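Mevalonate diphosphate decarboxylase (Legionella pneumophila, PDB 3LTO) probably catalyses the ATP-dependent decarboxylation of mevalonate 5-diphosphate to isopentenyl diphosphate. Local coordinates at residues A[228-232]-A[271-277]; A[41-45]-A[116-121]; A[255-260]-A[282-288]. All blocks are in the same frame, centred on the assembly; numbering follows the deposited sequence.

Interaction 1 of 3, residues A[228-232]-A[271-277]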
loop_
_atom_site.group_PDB
_atom_site.type_symbol
_atom_site.label_atom_id
_atom_site.label_comp_id
_atom_site.label_asym_id
_atom_site.label_seq_id
_atom_site.Cartn_x
_atom_site.Cartn_y
_atom_site.Cartn_z
ATOM N N TRP A 228 9.459 9.035 27.032
ATOM C CA TRP A 228 10.336 9.953 26.302
ATOM C C TRP A 228 11.802 9.523 26.270
ATOM O O TRP A 228 12.498 9.728 25.267
ATOM C CB TRP A 228 10.215 11.354 26.912
ATOM C CG TRP A 228 10.785 12.467 26.082
ATOM C CD1 TRP A 228 11.916 13.188 26.342
ATOM C CD2 TRP A 228 10.216 13.030 24.895
ATOM N NE1 TRP A 228 12.082 14.168 25.395
ATOM C CE2 TRP A 228 11.055 14.094 24.493
ATOM C CE3 TRP A 228 9.078 12.740 24.131
ATOM C CZ2 TRP A 228 10.790 14.873 23.356
ATOM C CZ3 TRP A 228 8.814 13.516 22.999
ATOM C CH2 TRP A 228 9.669 14.570 22.625
ATOM N N THR A 229 12.267 8.931 27.366
ATOM C CA THR A 229 13.642 8.469 27.459
ATOM C C THR A 229 13.913 7.395 26.397
ATOM O O THR A 229 14.983 7.384 25.772
ATOM C CB THR A 229 13.938 7.893 28.873
ATOM O OG1 THR A 229 13.710 8.905 29.863
ATOM C CG2 THR A 229 15.377 7.438 28.972
ATOM N N SER A 230 12.950 6.496 26.187
ATOM C CA SER A 230 13.110 5.446 25.181
ATOM C C SER A 230 12.995 5.998 23.758
ATOM O O SER A 230 13.643 5.491 22.837
ATOM C CB SER A 230 12.077 4.333 25.372
ATOM O OG SER A 230 12.444 3.477 26.438
ATOM N N ILE A 231 12.159 7.019 23.574
ATOM C CA ILE A 231 12.002 7.634 22.259
ATOM C C ILE A 231 13.375 8.219 21.906
ATOM O O ILE A 231 13.897 8.006 20.804
ATOM C CB ILE A 231 10.919 8.751 22.280
ATOM C CG1 ILE A 231 9.549 8.122 22.552
ATOM C CG2 ILE A 231 10.894 9.506 20.945
ATOM C CD1 ILE A 231 8.399 9.105 22.606
ATOM N N TYR A 232 13.961 8.932 22.862
ATOM C CA TYR A 232 15.286 9.528 22.679
ATOM C C TYR A 232 16.322 8.474 22.261
ATOM O O TYR A 232 16.967 8.612 21.226
ATOM C CB TYR A 232 15.719 10.203 23.982
ATOM C CG TYR A 232 17.214 10.358 24.181
ATOM C CD1 TYR A 232 17.979 11.160 23.336
ATOM C CD2 TYR A 232 17.854 9.733 25.251
ATOM C CE1 TYR A 232 19.339 11.339 23.552
ATOM C CE2 TYR A 232 19.221 9.906 25.480
ATOM C CZ TYR A 232 19.955 10.711 24.627
ATOM O OH TYR A 232 21.299 10.904 24.865
ATOM N N TRP A 271 21.591 14.767 29.267
ATOM C CA TRP A 271 20.538 13.793 29.566
ATOM C C TRP A 271 20.820 13.009 30.853
ATOM O O TRP A 271 19.907 12.750 31.640
ATOM C CB TRP A 271 20.385 12.786 28.412
ATOM C CG TRP A 271 19.173 12.991 27.519
ATOM C CD1 TRP A 271 19.144 13.615 26.304
ATOM C CD2 TRP A 271 17.831 12.541 27.768
ATOM N NE1 TRP A 271 17.874 13.575 25.779
ATOM C CE2 TRP A 271 17.048 12.922 26.656
ATOM C CE3 TRP A 271 17.218 11.849 28.822
ATOM C CZ2 TRP A 271 15.675 12.636 26.566
ATOM C CZ3 TRP A 271 15.845 11.562 28.734
ATOM C CH2 TRP A 271 15.095 11.956 27.613
ATOM N N ASN A 272 22.078 12.620 31.055
ATOM C CA ASN A 272 22.462 11.860 32.244
ATOM C C ASN A 272 22.311 12.712 33.493
ATOM O O ASN A 272 21.842 12.246 34.531
ATOM C CB ASN A 272 23.913 11.388 32.136
ATOM C CG ASN A 272 24.142 10.474 30.950
ATOM O OD1 ASN A 272 23.419 9.498 30.754
ATOM N ND2 ASN A 272 25.160 10.779 30.158
ATOM N N GLU A 273 22.717 13.967 33.368
ATOM C CA GLU A 273 22.666 14.936 34.448
ATOM C C GLU A 273 21.236 15.319 34.833
ATOM O O GLU A 273 20.867 15.251 36.001
ATOM C CB GLU A 273 23.433 16.197 34.033
ATOM C CG GLU A 273 23.494 17.281 35.099
ATOM C CD GLU A 273 23.724 18.668 34.516
ATOM O OE1 GLU A 273 24.628 18.830 33.667
ATOM O OE2 GLU A 273 23.000 19.605 34.912
ATOM N N LYS A 274 20.438 15.721 33.846
ATOM C CA LYS A 274 19.060 16.155 34.071
ATOM C C LYS A 274 18.024 15.044 34.199
ATOM O O LYS A 274 16.955 15.252 34.774
ATOM C CB LYS A 274 18.613 17.091 32.942
ATOM C CG LYS A 274 19.445 18.348 32.776
ATOM C CD LYS A 274 19.376 19.228 34.016
ATOM C CE LYS A 274 20.298 20.424 33.883
ATOM N NZ LYS A 274 20.357 21.252 35.123
ATOM N N GLY A 275 18.330 13.874 33.651
ATOM C CA GLY A 275 17.383 12.774 33.699
ATOM C C GLY A 275 16.250 13.027 32.720
ATOM O O GLY A 275 15.210 12.370 32.761
ATOM N N ASP A 276 16.457 13.992 31.829
ATOM C CA ASP A 276 15.464 14.358 30.828
ATOM C C ASP A 276 16.168 15.214 29.774
ATOM O O ASP A 276 17.206 15.826 30.045
ATOM C CB ASP A 276 14.319 15.142 31.489
ATOM C CG ASP A 276 13.162 15.420 30.537
ATOM O OD1 ASP A 276 12.894 14.583 29.650
ATOM O OD2 ASP A 276 12.501 16.475 30.686
ATOM N N GLY A 277 15.616 15.248 28.569
ATOM C CA GLY A 277 16.238 16.037 27.524
ATOM C C GLY A 277 15.482 15.997 26.214
ATOM O O GLY A 277 14.311 15.624 26.171
#

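Interaction 2 of 3, residues A[41-45]-A[116-121]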
loop_
_atom_site.group_PDB
_atom_site.type_symbol
_atom_site.label_atom_id
_atom_site.label_comp_id
_atom_site.label_asym_id
_atom_site.label_seq_id
_atom_site.Cartn_x
_atom_site.Cartn_y
_atom_site.Cartn_z
ATOM N N SER A 41 7.251 25.426 2.397
ATOM C CA SER A 41 7.757 25.626 1.051
ATOM C C SER A 41 6.541 26.151 0.317
ATOM O O SER A 41 5.413 25.785 0.646
ATOM C CB SER A 41 8.218 24.309 0.419
ATOM O OG SER A 41 9.543 23.999 0.807
ATOM N N SER A 42 6.761 27.015 -0.660
ATOM C CA SER A 42 5.655 27.579 -1.416
ATOM C C SER A 42 5.898 27.445 -2.901
ATOM O O SER A 42 7.030 27.517 -3.363
ATOM C CB SER A 42 5.473 29.054 -1.060
ATOM O OG SER A 42 5.062 29.191 0.289
ATOM N N VAL A 43 4.824 27.239 -3.647
ATOM C CA VAL A 43 4.934 27.125 -5.089
ATOM C C VAL A 43 3.860 27.938 -5.776
ATOM O O VAL A 43 2.676 27.804 -5.488
ATOM C CB VAL A 43 4.817 25.670 -5.566
ATOM C CG1 VAL A 43 4.772 25.629 -7.088
ATOM C CG2 VAL A 43 5.995 24.865 -5.057
ATOM N N LYS A 44 4.287 28.795 -6.685
ATOM C CA LYS A 44 3.356 29.606 -7.438
ATOM C C LYS A 44 3.449 29.141 -8.880
ATOM O O LYS A 44 4.541 28.908 -9.399
ATOM C CB LYS A 44 3.733 31.087 -7.330
ATOM C CG LYS A 44 2.876 32.021 -8.179
ATOM C CD LYS A 44 3.229 33.475 -7.907
ATOM C CE LYS A 44 2.388 34.420 -8.758
ATOM N NZ LYS A 44 2.730 35.853 -8.497
ATOM N N LEU A 45 2.305 28.975 -9.523
ATOM C CA LEU A 45 2.302 28.563 -10.913
ATOM C C LEU A 45 1.624 29.621 -11.754
ATOM O O LEU A 45 0.572 30.131 -11.383
ATOM C CB LEU A 45 1.559 27.237 -11.093
ATOM C CG LEU A 45 2.232 25.983 -10.549
ATOM C CD1 LEU A 45 1.294 24.787 -10.749
ATOM C CD2 LEU A 45 3.561 25.762 -11.273
ATOM N N ALA A 116 4.319 20.937 -2.021
ATOM C CA ALA A 116 3.744 22.221 -2.445
ATOM C C ALA A 116 3.452 22.203 -3.947
ATOM O O ALA A 116 2.386 22.620 -4.383
ATOM C CB ALA A 116 4.705 23.369 -2.125
ATOM N N LEU A 117 4.408 21.727 -4.737
ATOM C CA LEU A 117 4.214 21.650 -6.176
ATOM C C LEU A 117 3.016 20.750 -6.488
ATOM O O LEU A 117 2.188 21.074 -7.337
ATOM C CB LEU A 117 5.463 21.084 -6.868
ATOM C CG LEU A 117 5.322 20.844 -8.380
ATOM C CD1 LEU A 117 4.821 22.106 -9.070
ATOM C CD2 LEU A 117 6.667 20.427 -8.960
ATOM N N THR A 118 2.929 19.614 -5.803
ATOM C CA THR A 118 1.826 18.698 -6.038
ATOM C C THR A 118 0.487 19.377 -5.761
ATOM O O THR A 118 -0.436 19.298 -6.567
ATOM C CB THR A 118 1.929 17.444 -5.151
ATOM O OG1 THR A 118 3.141 16.741 -5.444
ATOM C CG2 THR A 118 0.736 16.530 -5.406
ATOM N N LYS A 119 0.396 20.041 -4.615
ATOM C CA LYS A 119 -0.823 20.736 -4.215
ATOM C C LYS A 119 -1.190 21.862 -5.173
ATOM O O LYS A 119 -2.346 21.979 -5.589
ATOM C CB LYS A 119 -0.664 21.279 -2.786
ATOM C CG LYS A 119 -0.443 20.168 -1.776
ATOM C CD LYS A 119 0.010 20.671 -0.411
ATOM C CE LYS A 119 -1.116 21.310 0.382
ATOM N NZ LYS A 119 -0.700 21.545 1.797
ATOM N N CYS A 120 -0.212 22.685 -5.537
ATOM C CA CYS A 120 -0.487 23.787 -6.452
ATOM C C CYS A 120 -0.888 23.289 -7.849
ATOM O O CYS A 120 -1.844 23.794 -8.438
ATOM C CB CYS A 120 0.735 24.695 -6.562
ATOM S SG CYS A 120 0.414 26.261 -7.396
ATOM N N ALA A 121 -0.167 22.301 -8.373
ATOM C CA ALA A 121 -0.475 21.772 -9.700
ATOM C C ALA A 121 -1.845 21.105 -9.692
ATOM O O ALA A 121 -2.601 21.196 -10.665
ATOM C CB ALA A 121 0.609 20.771 -10.147
#

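Interaction 3 of 3, residues A[255-260]-A[282-288]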
loop_
_atom_site.group_PDB
_atom_site.type_symbol
_atom_site.label_atom_id
_atom_site.label_comp_id
_atom_site.label_asym_id
_atom_site.label_seq_id
_atom_site.Cartn_x
_atom_site.Cartn_y
_atom_site.Cartn_z
ATOM N N TYR A 255 28.950 13.090 7.398
ATOM C CA TYR A 255 28.429 14.434 7.624
ATOM C C TYR A 255 28.784 14.796 9.051
ATOM O O TYR A 255 28.905 15.970 9.402
ATOM C CB TYR A 255 26.909 14.463 7.473
ATOM C CG TYR A 255 26.439 14.086 6.094
ATOM C CD1 TYR A 255 26.623 14.951 5.015
ATOM C CD2 TYR A 255 25.818 12.862 5.866
ATOM C CE1 TYR A 255 26.194 14.606 3.744
ATOM C CE2 TYR A 255 25.386 12.505 4.600
ATOM C CZ TYR A 255 25.575 13.381 3.545
ATOM O OH TYR A 255 25.146 13.026 2.300
ATOM N N ILE A 256 28.938 13.766 9.874
ATOM C CA ILE A 256 29.287 13.958 11.269
ATOM C C ILE A 256 30.784 14.233 11.337
ATOM O O ILE A 256 31.568 13.610 10.632
ATOM C CB ILE A 256 28.945 12.697 12.102
ATOM C CG1 ILE A 256 27.424 12.559 12.228
ATOM C CG2 ILE A 256 29.627 12.762 13.483
ATOM C CD1 ILE A 256 26.971 11.189 12.727
ATOM N N THR A 257 31.169 15.194 12.163
ATOM C CA THR A 257 32.572 15.535 12.333
ATOM C C THR A 257 32.837 15.620 13.821
ATOM O O THR A 257 31.930 15.416 14.629
ATOM C CB THR A 257 32.912 16.914 11.746
ATOM O OG1 THR A 257 32.288 17.926 12.550
ATOM C CG2 THR A 257 32.432 17.023 10.301
ATOM N N ASP A 258 34.077 15.944 14.177
ATOM C CA ASP A 258 34.452 16.084 15.573
ATOM C C ASP A 258 33.598 17.180 16.201
ATOM O O ASP A 258 33.245 17.115 17.377
ATOM C CB ASP A 258 35.945 16.423 15.693
ATOM C CG ASP A 258 36.326 17.683 14.935
ATOM O OD1 ASP A 258 35.785 17.911 13.831
ATOM O OD2 ASP A 258 37.181 18.441 15.442
ATOM N N ASN A 259 33.247 18.185 15.407
ATOM C CA ASN A 259 32.422 19.265 15.926
ATOM C C ASN A 259 31.049 18.700 16.305
ATOM O O ASN A 259 30.516 18.986 17.382
ATOM C CB ASN A 259 32.296 20.374 14.884
ATOM C CG ASN A 259 31.595 21.601 15.426
ATOM O OD1 ASN A 259 31.747 21.946 16.594
ATOM N ND2 ASN A 259 30.835 22.277 14.576
ATOM N N THR A 260 30.494 17.875 15.427
ATOM C CA THR A 260 29.198 17.253 15.665
ATOM C C THR A 260 29.257 16.371 16.905
ATOM O O THR A 260 28.378 16.431 17.766
ATOM C CB THR A 260 28.782 16.367 14.480
ATOM O OG1 THR A 260 29.110 17.028 13.251
ATOM C CG2 THR A 260 27.277 16.087 14.524
HETATM N N MSE A 282 19.110 13.109 12.903
HETATM C CA MSE A 282 19.893 13.677 11.827
HETATM C C MSE A 282 19.470 13.017 10.521
HETATM O O MSE A 282 19.129 11.836 10.500
HETATM C CB MSE A 282 21.375 13.391 12.011
HETATM C CG MSE A 282 22.022 13.956 13.250
HETATM SE SE MSE A 282 23.944 13.704 13.128
HETATM C CE MSE A 282 24.382 15.264 12.059
ATOM N N ASP A 283 19.497 13.782 9.435
ATOM C CA ASP A 283 19.180 13.244 8.116
ATOM C C ASP A 283 20.508 13.096 7.385
ATOM O O ASP A 283 21.564 13.167 8.008
ATOM C CB ASP A 283 18.260 14.192 7.353
ATOM C CG ASP A 283 16.868 14.234 7.938
ATOM O OD1 ASP A 283 16.344 13.147 8.288
ATOM O OD2 ASP A 283 16.298 15.345 8.039
ATOM N N ALA A 284 20.465 12.883 6.076
ATOM C CA ALA A 284 21.700 12.763 5.311
ATOM C C ALA A 284 22.227 14.182 5.162
ATOM O O ALA A 284 22.185 14.761 4.073
ATOM C CB ALA A 284 21.426 12.137 3.929
ATOM N N GLY A 285 22.703 14.741 6.273
ATOM C CA GLY A 285 23.216 16.097 6.265
ATOM C C GLY A 285 23.953 16.384 7.557
ATOM O O GLY A 285 23.919 15.558 8.462
ATOM N N PRO A 286 24.612 17.551 7.684
ATOM C CA PRO A 286 25.373 17.956 8.873
ATOM C C PRO A 286 24.595 18.484 10.084
ATOM O O PRO A 286 25.067 18.371 11.216
ATOM C CB PRO A 286 26.307 19.020 8.319
ATOM C CG PRO A 286 25.407 19.725 7.340
ATOM C CD PRO A 286 24.763 18.550 6.609
ATOM N N ASN A 287 23.423 19.068 9.854
ATOM C CA ASN A 287 22.632 19.630 10.949
ATOM C C ASN A 287 22.139 18.598 11.960
ATOM O O ASN A 287 21.945 17.432 11.632
ATOM C CB ASN A 287 21.420 20.402 10.402
ATOM C CG ASN A 287 21.813 21.618 9.566
ATOM O OD1 ASN A 287 22.909 22.169 9.712
ATOM N ND2 ASN A 287 20.903 22.053 8.702
ATOM N N VAL A 288 21.933 19.038 13.194
ATOM C CA VAL A 288 21.436 18.159 14.239
ATOM C C VAL A 288 20.100 18.710 14.717
ATOM O O VAL A 288 20.006 19.878 15.093
ATOM C CB VAL A 288 22.418 18.077 15.433
ATOM C CG1 VAL A 288 21.796 17.267 16.561
ATOM C CG2 VAL A 288 23.728 17.427 14.989
HETATM O O HOH W 1 27.278 16.898 11.364
#

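Interaction 1 of 3, residues A[228-232]-A[271-277]
W228, Y232 and W271 form an aromatic cluster that joins the start of helix 228-247 to the C-terminal end of helix 258-274 and the loop beyond it, in the GHMP-type C-terminal domain. W228 comes first: with CG anti to the backbone N (chi1 -166°) its indole reaches the loop, where NE1 donates to G277 O at 2.8 Å. This N-H...O angle is 150°, and the oxygen lies in the plane of the indole, which helps to fix the rotation of the ring. The same oxygen also bonds to Q296 NE2. Beside NE1, W228 CD1 touches W271 CH2 at 3.6 Å, the two indoles meeting rim to rim. R293 ties the site together further, making a salt bridge with D276 OD1 and a cation-pi contact with W228. T229 presents OG1 to the edge of the W271 ring, 3.6 Å from CZ3. At the end of 228-232, Y232 lays its ring on one face of W271 in a face-to-face stack, with 3.5 Å between the centroids of the phenol and the five-membered ring and planes only 9° apart. On the opposite face runs the backbone of D276 and G277, so W271 is sandwiched between ring and main chain. Its NE1, bonded to P278 O, sits over the centre of the Y232 ring, 3.4 Å from Y232 CD1.

Interaction 2 of 3, residues A[41-45]-A[116-121]
V43 sets CG1 anti to its own amide nitrogen (chi1 173°) and CG2 anti to its carbonyl carbon, and both methyls thereby face helix 110-129. From the helix, C120 answers with SG anti to its N (chi1 -168°), which extends the sulfur to the strand. CG2 of V43 is the closer branch, 3.5 Å from A116 CB and in touch with the backbone at L117, while V43 CG1 meets L117 CD1 at 4.0 Å. The C120 sulfur lies between two strand residues, 3.3 Å from V43 O and 3.7 Å from L45 CG. Farther along, L45 CD1 lies against the helix backbone, 3.6 Å from A121 CA. S41, V43 and L45 thus share the helix-facing side of the strand, whereas S42 and K44 point the other way. The short segments run with their axes 7.4 Å apart at closest and 35° between their directions, a close approach consistent with the small side chains of A116 and C120. This is helix-on-sheet packing in the GHMP-type N-terminal domain: I95 of strand 93-99 touches V43 and L45, F93 touches L45, and helix 71-87 touches L117 and A121. Near one end S41 OG, bonded to S112 OG and N99 OD1, has its polar needs met outside the contact. Across the layer itself, attraction is mainly dispersion and the burial of apolar surface.

Interaction 3 of 3, residues A[255-260]-A[282-288]
Y255 spreads its side chain along the loop at A284 and G285. CB starts 3.3 Å from G285 O; with CG beside the backbone N (chi1 -62°) the ring then lies along the A284-G285 backbone. CG faces G285 C, and CD1 lies near G285 CA, which makes a CH-pi contact at 3.9 Å from the Y255 ring centroid, 18° off the normal. On the other rim CD2 is close to G285 N and CE2 comes 3.6 Å from A284 C, both of these backbone atoms lying over the same face. CZ is near A284 O, and at the tip OH makes its hydrogen bond with I190 O. F246 meets the phenol edge-to-face, and its helix 228-247 also touches A284. Beyond the tyrosine, the side chain of I256 crosses that of selenomethionine M282, with I256 CG1 3.8 Å from M282 SE. The bend of M282 at chi3 (84°) turns CE to T260 CG2, tip to tip, while that T260 methyl also lies 3.8 Å from V288 CG2. One water joins the two segments: it donates to Y255 O and P286 O, both at 2.7 Å, and accepts from T260 OG1 at 2.6 Å. The same T260 hydroxyl accepts from T257 N, and T257 OG1 accepts a weak bond from N259 N. Outside the pair, D283 forms a salt bridge with K15 and N287 ND2 bonds S105 O, tying this loop to the N-terminal part of the chain. The arrangement combines a capping box at the start of helix 258-274 with an inverse gamma turn centred on A284, in the connection between antiparallel strands 279-281 and 288-292.

Overall arrangement
Interactions 1 and 3 belong to the C-terminal domain and share helix 258-274: interaction 3 sits at its N-terminal start, interaction 1 at its other end. Their centres are 21 Å apart and their nearest atoms about 9 Å, with helix 228-247 contributing to both. Interaction 2 lies in the N-terminal domain, on the opposite side of the chain's centre, 39 Å from interaction 1 and 30 Å from interaction 3 between centres. Through K15 and S105, the loop of interaction 3 reaches the N-terminal part, consistent with the inter-domain cleft that holds substrate and ATP in this family. The segments of interaction 1, and likewise those of interaction 2, lie within one family region each.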